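Local coordinates for protein processed glycerol phosphate lipoteichoic acid synthase 2 (Bacillus subtilis, PDB 2W8D) that belongs to the sulfatase family of the alkaline phosphatase clan and, in this C-terminal domain, holds a magnesium ion, at residues N106-T111 and N140-A145; K250-M255 and I294-V299. One frame throughout, in Å; residues are numbered along the deposited sequence.

Contact 1 of 2, residues N106-T111 and N140-A145; sequences NKAQNT and NEMYKA
Ala108 sets its methyl group against one side of the helix 139-145, where Glu141 and Met142, a selenomethionine, close around it. The carboxylate end of Glu141 reaches Ala108 CB with OE1 at 3.7 Å, while the CB of Met142 lies 4.1 Å from the CB of Ala108. Beyond its CG, which stands anti to the backbone N (chi1 172°), the Met142 chain bends at both following torsions, and its terminal CE comes to rest 3.7 Å from Lys107 O. One helical turn further on, Ala145 CB touches Ala108 O at 3.4 Å. No hydrogen bond joins the two segments; van der Waals contacts carry the interface. The partner of the helix is a type I beta turn, Lys107 to Asn110, directly after the short helix 103-106 and closed by Asn110 N bonded to Lys107 O at 3.0 Å. At the solvent-exposed margin, Gln109 CG passes 4.0 Å from Glu141 OE2, the two extended chains crossing at a slant. Further out, Asn138 ND2 bonds to Glu141 OE1, Val103 and Phe104 pack on Met142, and Asn110 ND2 donates to Ile396 O, tying the turn to the C-terminal part of the chain.

Contact 2 of 2, residues K250-M255 and I294-V299; sequences KSIIVM and IHAAGV
Ile252 and Ile294 come from neighbouring antiparallel strands onto the same face of the sheet, and their CG2 methyls meet at 3.9 Å. From Ile252 CB two branches part: CG2, anti to the backbone N, makes that contact, whereas CG1, beside the N (chi1 -60°), lies 4.1 Å from Ala296 CB. Ala29 and Leu321 also pack on the Ile252 side chain. Val254 joins the same face, its CG1 4.3 Å from Ile294 CG1. Between the non-hydrogen-bonded pairs Ile252-Ala296 and Val254-Ile294 sits the hydrogen-bonded pair Ile253-His295: Ile253 N to His295 O and His295 N to Ile253 O, each 2.8 Å, with N-H...O angles of 157° and 156°. Ile252 CA adds a CH...O contact to His295 O at 3.3 Å. Just past the strand's last residue, Ala296, the N of Ala297 bonds to Ser251 O at 3.2 Å, and a type II turn from Ala296 to Val299 carries the chain away through Gly298. On the other face, the His295 ring stacks on Tyr248 and NE2 bonds to Glu68 OE1. The pair belongs to the large mixed sheet of the alkaline phosphatase-like domain: parallel strand 33-39 flanks strand 251-257 on its far edge, helix 313-320 covers Val254 and Ile294 with Ile317, and helix 219-244 covers Ile253 with Phe239 and Leu242.

Contact 1 is complete by residue 145, more than a hundred residues before contact 2 begins, and both belong to the sulfatase-family domain. Their centres lie 28 Å apart, with about 13 Å between nearest atoms. Contact 2 belongs to the large mixed sheet, joining strand 251-257 to strand 292-296. Contact 1 lies between the loop after helix 103-106 and helix 139-145. The same sheet connects them: strand 125-130 precedes helix 139-145 and strand 150-152 follows it. Strand 251-257 leads directly to Asp258 and His259, two magnesium ligands, so contact 2 pairs the strand that delivers them, whereas contact 1 joins a loop to a helix, farther from the chain centre and partly buried.

Contact 1 of 2, residues N106-T111 and N140-A145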
loop_
_atom_site.group_PDB
_atom_site.type_symbol
_atom_site.label_atom_id
_atom_site.label_comp_id
_atom_site.label_asym_id
_atom_site.label_seq_id
_atom_site.Cartn_x
_atom_site.Cartn_y
_atom_site.Cartn_z
ATOM N N ASN A 106 -1.393 1.625 -18.866
ATOM C CA ASN A 106 -2.434 1.552 -19.917
ATOM C C ASN A 106 -3.654 2.457 -19.706
ATOM O O ASN A 106 -4.368 2.741 -20.661
ATOM C CB ASN A 106 -2.879 0.101 -20.128
ATOM C CG ASN A 106 -1.806 -0.734 -20.794
ATOM O OD1 ASN A 106 -1.253 -0.344 -21.805
ATOM N ND2 ASN A 106 -1.511 -1.881 -20.230
ATOM N N LYS A 107 -3.875 2.920 -18.475
ATOM C CA LYS A 107 -5.089 3.654 -18.145
ATOM C C LYS A 107 -4.824 5.047 -17.645
ATOM O O LYS A 107 -5.684 5.630 -16.957
ATOM C CB LYS A 107 -5.876 2.899 -17.079
ATOM C CG LYS A 107 -6.419 1.581 -17.512
ATOM C CD LYS A 107 -7.341 1.735 -18.721
ATOM C CE LYS A 107 -7.937 0.401 -19.099
ATOM N NZ LYS A 107 -8.627 0.473 -20.444
ATOM N N ALA A 108 -3.653 5.591 -17.992
ATOM C CA ALA A 108 -3.243 6.921 -17.498
ATOM C C ALA A 108 -4.056 8.084 -18.090
ATOM O O ALA A 108 -3.988 9.199 -17.570
ATOM C CB ALA A 108 -1.718 7.161 -17.624
ATOM N N GLN A 109 -4.842 7.799 -19.125
ATOM C CA GLN A 109 -5.779 8.769 -19.690
ATOM C C GLN A 109 -7.200 8.613 -19.138
ATOM O O GLN A 109 -8.100 9.392 -19.504
ATOM C CB GLN A 109 -5.837 8.681 -21.216
ATOM C CG GLN A 109 -4.696 9.321 -21.969
ATOM C CD GLN A 109 -4.853 9.057 -23.477
ATOM O OE1 GLN A 109 -4.707 7.913 -23.916
ATOM N NE2 GLN A 109 -5.214 10.095 -24.265
ATOM N N ASN A 110 -7.424 7.626 -18.267
ATOM C CA ASN A 110 -8.722 7.576 -17.579
ATOM C C ASN A 110 -8.984 8.899 -16.816
ATOM O O ASN A 110 -8.027 9.584 -16.435
ATOM C CB ASN A 110 -8.835 6.343 -16.655
ATOM C CG ASN A 110 -9.446 5.128 -17.367
ATOM O OD1 ASN A 110 -9.335 4.979 -18.594
ATOM N ND2 ASN A 110 -10.106 4.274 -16.608
ATOM N N THR A 111 -10.257 9.264 -16.625
ATOM C CA THR A 111 -10.607 10.324 -15.684
ATOM C C THR A 111 -10.645 9.754 -14.256
ATOM O O THR A 111 -11.350 8.783 -13.966
ATOM C CB THR A 111 -11.955 11.009 -16.042
ATOM O OG1 THR A 111 -11.876 11.636 -17.352
ATOM C CG2 THR A 111 -12.330 12.054 -14.973
ATOM N N ASN A 140 5.045 9.597 -14.485
ATOM C CA ASN A 140 4.838 10.983 -14.866
ATOM C C ASN A 140 3.534 11.251 -15.632
ATOM O O ASN A 140 3.023 12.354 -15.584
ATOM C CB ASN A 140 6.062 11.612 -15.559
ATOM C CG ASN A 140 6.354 11.023 -16.906
ATOM O OD1 ASN A 140 5.826 9.999 -17.282
ATOM N ND2 ASN A 140 7.238 11.670 -17.644
ATOM N N GLU A 141 2.992 10.255 -16.318
ATOM C CA GLU A 141 1.692 10.429 -17.001
ATOM C C GLU A 141 0.533 10.213 -15.999
ATOM O O GLU A 141 -0.372 11.047 -15.925
ATOM C CB GLU A 141 1.559 9.557 -18.276
ATOM C CG GLU A 141 0.472 10.075 -19.175
ATOM C CD GLU A 141 0.022 9.161 -20.349
ATOM O OE1 GLU A 141 0.476 7.976 -20.481
ATOM O OE2 GLU A 141 -0.835 9.678 -21.138
HETATM N N MSE A 142 0.602 9.156 -15.198
HETATM C CA MSE A 142 -0.487 8.761 -14.306
HETATM C C MSE A 142 -0.714 9.682 -13.108
HETATM O O MSE A 142 -1.841 9.857 -12.667
HETATM C CB MSE A 142 -0.263 7.321 -13.790
HETATM C CG MSE A 142 -1.235 6.842 -12.693
HETATM SE SE MSE A 142 -3.127 6.841 -13.337
HETATM C CE MSE A 142 -3.337 5.043 -14.152
ATOM N N TYR A 143 0.366 10.226 -12.562
ATOM C CA TYR A 143 0.276 11.147 -11.458
ATOM C C TYR A 143 -0.440 12.404 -11.880
ATOM O O TYR A 143 -1.097 13.033 -11.072
ATOM C CB TYR A 143 1.655 11.509 -10.946
ATOM C CG TYR A 143 2.331 10.444 -10.120
ATOM C CD1 TYR A 143 1.662 9.299 -9.683
ATOM C CD2 TYR A 143 3.655 10.601 -9.763
ATOM C CE1 TYR A 143 2.341 8.320 -8.935
ATOM C CE2 TYR A 143 4.316 9.668 -9.022
ATOM C CZ TYR A 143 3.679 8.543 -8.602
ATOM O OH TYR A 143 4.433 7.678 -7.846
ATOM N N LYS A 144 -0.331 12.767 -13.151
ATOM C CA LYS A 144 -0.971 13.985 -13.619
ATOM C C LYS A 144 -2.468 13.764 -13.606
ATOM O O LYS A 144 -3.238 14.661 -13.227
ATOM C CB LYS A 144 -0.528 14.314 -15.031
ATOM C CG LYS A 144 0.895 14.735 -15.137
ATOM C CD LYS A 144 1.180 14.956 -16.594
ATOM C CE LYS A 144 2.104 16.086 -16.799
ATOM N NZ LYS A 144 3.456 15.584 -17.015
ATOM N N ALA A 145 -2.880 12.562 -14.005
ATOM C CA ALA A 145 -4.288 12.203 -13.984
ATOM C C ALA A 145 -4.792 12.186 -12.531
ATOM O O ALA A 145 -5.974 12.447 -12.269
ATOM C CB ALA A 145 -4.496 10.822 -14.650
#

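Contact 2 of 2, residues K250-M255 and I294-V299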
loop_
_atom_site.group_PDB
_atom_site.type_symbol
_atom_site.label_atom_id
_atom_site.label_comp_id
_atom_site.label_asym_id
_atom_site.label_seq_id
_atom_site.Cartn_x
_atom_site.Cartn_y
_atom_site.Cartn_z
ATOM N N LYS A 250 2.544 16.644 13.350
ATOM C CA LYS A 250 1.638 17.326 12.444
ATOM C C LYS A 250 1.142 16.405 11.363
ATOM O O LYS A 250 0.620 16.888 10.346
ATOM C CB LYS A 250 2.326 18.542 11.815
ATOM C CG LYS A 250 2.584 19.691 12.798
ATOM C CD LYS A 250 3.687 20.609 12.294
ATOM C CE LYS A 250 4.282 21.420 13.445
ATOM N NZ LYS A 250 5.343 22.390 13.016
ATOM N N SER A 251 1.302 15.096 11.548
ATOM C CA SER A 251 1.109 14.204 10.415
ATOM C C SER A 251 0.459 12.855 10.677
ATOM O O SER A 251 0.425 12.350 11.806
ATOM C CB SER A 251 2.431 13.996 9.670
ATOM O OG SER A 251 2.954 15.230 9.206
ATOM N N ILE A 252 -0.072 12.287 9.601
ATOM C CA ILE A 252 -0.479 10.911 9.598
ATOM C C ILE A 252 0.536 10.214 8.709
ATOM O O ILE A 252 0.625 10.481 7.497
ATOM C CB ILE A 252 -1.876 10.736 8.986
ATOM C CG1 ILE A 252 -2.920 11.524 9.764
ATOM C CG2 ILE A 252 -2.277 9.251 8.916
ATOM C CD1 ILE A 252 -4.264 11.515 9.041
ATOM N N ILE A 253 1.315 9.324 9.315
ATOM C CA ILE A 253 2.270 8.527 8.553
ATOM C C ILE A 253 1.638 7.177 8.337
ATOM O O ILE A 253 1.175 6.550 9.287
ATOM C CB ILE A 253 3.602 8.414 9.314
ATOM C CG1 ILE A 253 4.170 9.839 9.560
ATOM C CG2 ILE A 253 4.563 7.446 8.585
ATOM C CD1 ILE A 253 5.249 9.960 10.570
ATOM N N VAL A 254 1.596 6.750 7.081
ATOM C CA VAL A 254 0.972 5.501 6.678
ATOM C C VAL A 254 2.007 4.722 5.886
ATOM O O VAL A 254 2.442 5.181 4.819
ATOM C CB VAL A 254 -0.153 5.785 5.640
ATOM C CG1 VAL A 254 -0.830 4.486 5.183
ATOM C CG2 VAL A 254 -1.138 6.812 6.142
HETATM N N MSE A 255 2.359 3.525 6.349
HETATM C CA MSE A 255 3.370 2.713 5.678
HETATM C C MSE A 255 2.870 1.346 5.349
HETATM O O MSE A 255 2.243 0.674 6.187
HETATM C CB MSE A 255 4.637 2.594 6.505
HETATM C CG MSE A 255 5.157 3.957 6.904
HETATM SE SE MSE A 255 6.876 3.782 7.759
HETATM C CE MSE A 255 6.326 2.833 9.407
ATOM N N ILE A 294 -0.197 2.788 10.618
ATOM C CA ILE A 294 -0.722 4.142 10.556
ATOM C C ILE A 294 -0.446 4.817 11.908
ATOM O O ILE A 294 -0.980 4.391 12.936
ATOM C CB ILE A 294 -2.257 4.198 10.309
ATOM C CG1 ILE A 294 -2.655 3.587 8.978
ATOM C CG2 ILE A 294 -2.746 5.614 10.357
ATOM C CD1 ILE A 294 -4.142 3.450 8.846
ATOM N N HIS A 295 0.392 5.845 11.899
ATOM C CA HIS A 295 0.551 6.673 13.075
ATOM C C HIS A 295 -0.072 8.014 12.759
ATOM O O HIS A 295 0.425 8.765 11.936
ATOM C CB HIS A 295 2.011 6.810 13.496
ATOM C CG HIS A 295 2.184 7.564 14.783
ATOM N ND1 HIS A 295 2.279 8.935 14.833
ATOM C CD2 HIS A 295 2.228 7.137 16.070
ATOM C CE1 HIS A 295 2.377 9.329 16.093
ATOM N NE2 HIS A 295 2.350 8.254 16.863
ATOM N N ALA A 296 -1.231 8.246 13.360
ATOM C CA ALA A 296 -1.978 9.460 13.218
ATOM C C ALA A 296 -1.741 10.162 14.527
ATOM O O ALA A 296 -2.091 9.646 15.605
ATOM C CB ALA A 296 -3.426 9.155 13.035
ATOM N N ALA A 297 -1.113 11.327 14.448
ATOM C CA ALA A 297 -0.736 12.068 15.657
ATOM C C ALA A 297 -1.963 12.700 16.277
ATOM O O ALA A 297 -2.800 13.273 15.555
ATOM C CB ALA A 297 0.283 13.131 15.315
ATOM N N GLY A 298 -2.056 12.631 17.607
ATOM C CA GLY A 298 -3.256 13.078 18.305
ATOM C C GLY A 298 -4.291 11.976 18.472
ATOM O O GLY A 298 -5.283 12.174 19.190
ATOM N N VAL A 299 -4.054 10.819 17.818
ATOM C CA VAL A 299 -4.957 9.660 17.856
ATOM C C VAL A 299 -4.268 8.395 18.394
ATOM O O VAL A 299 -3.229 7.968 17.886
ATOM C CB VAL A 299 -5.570 9.337 16.456
ATOM C CG1 VAL A 299 -6.598 8.240 16.559
ATOM C CG2 VAL A 299 -6.220 10.572 15.841
#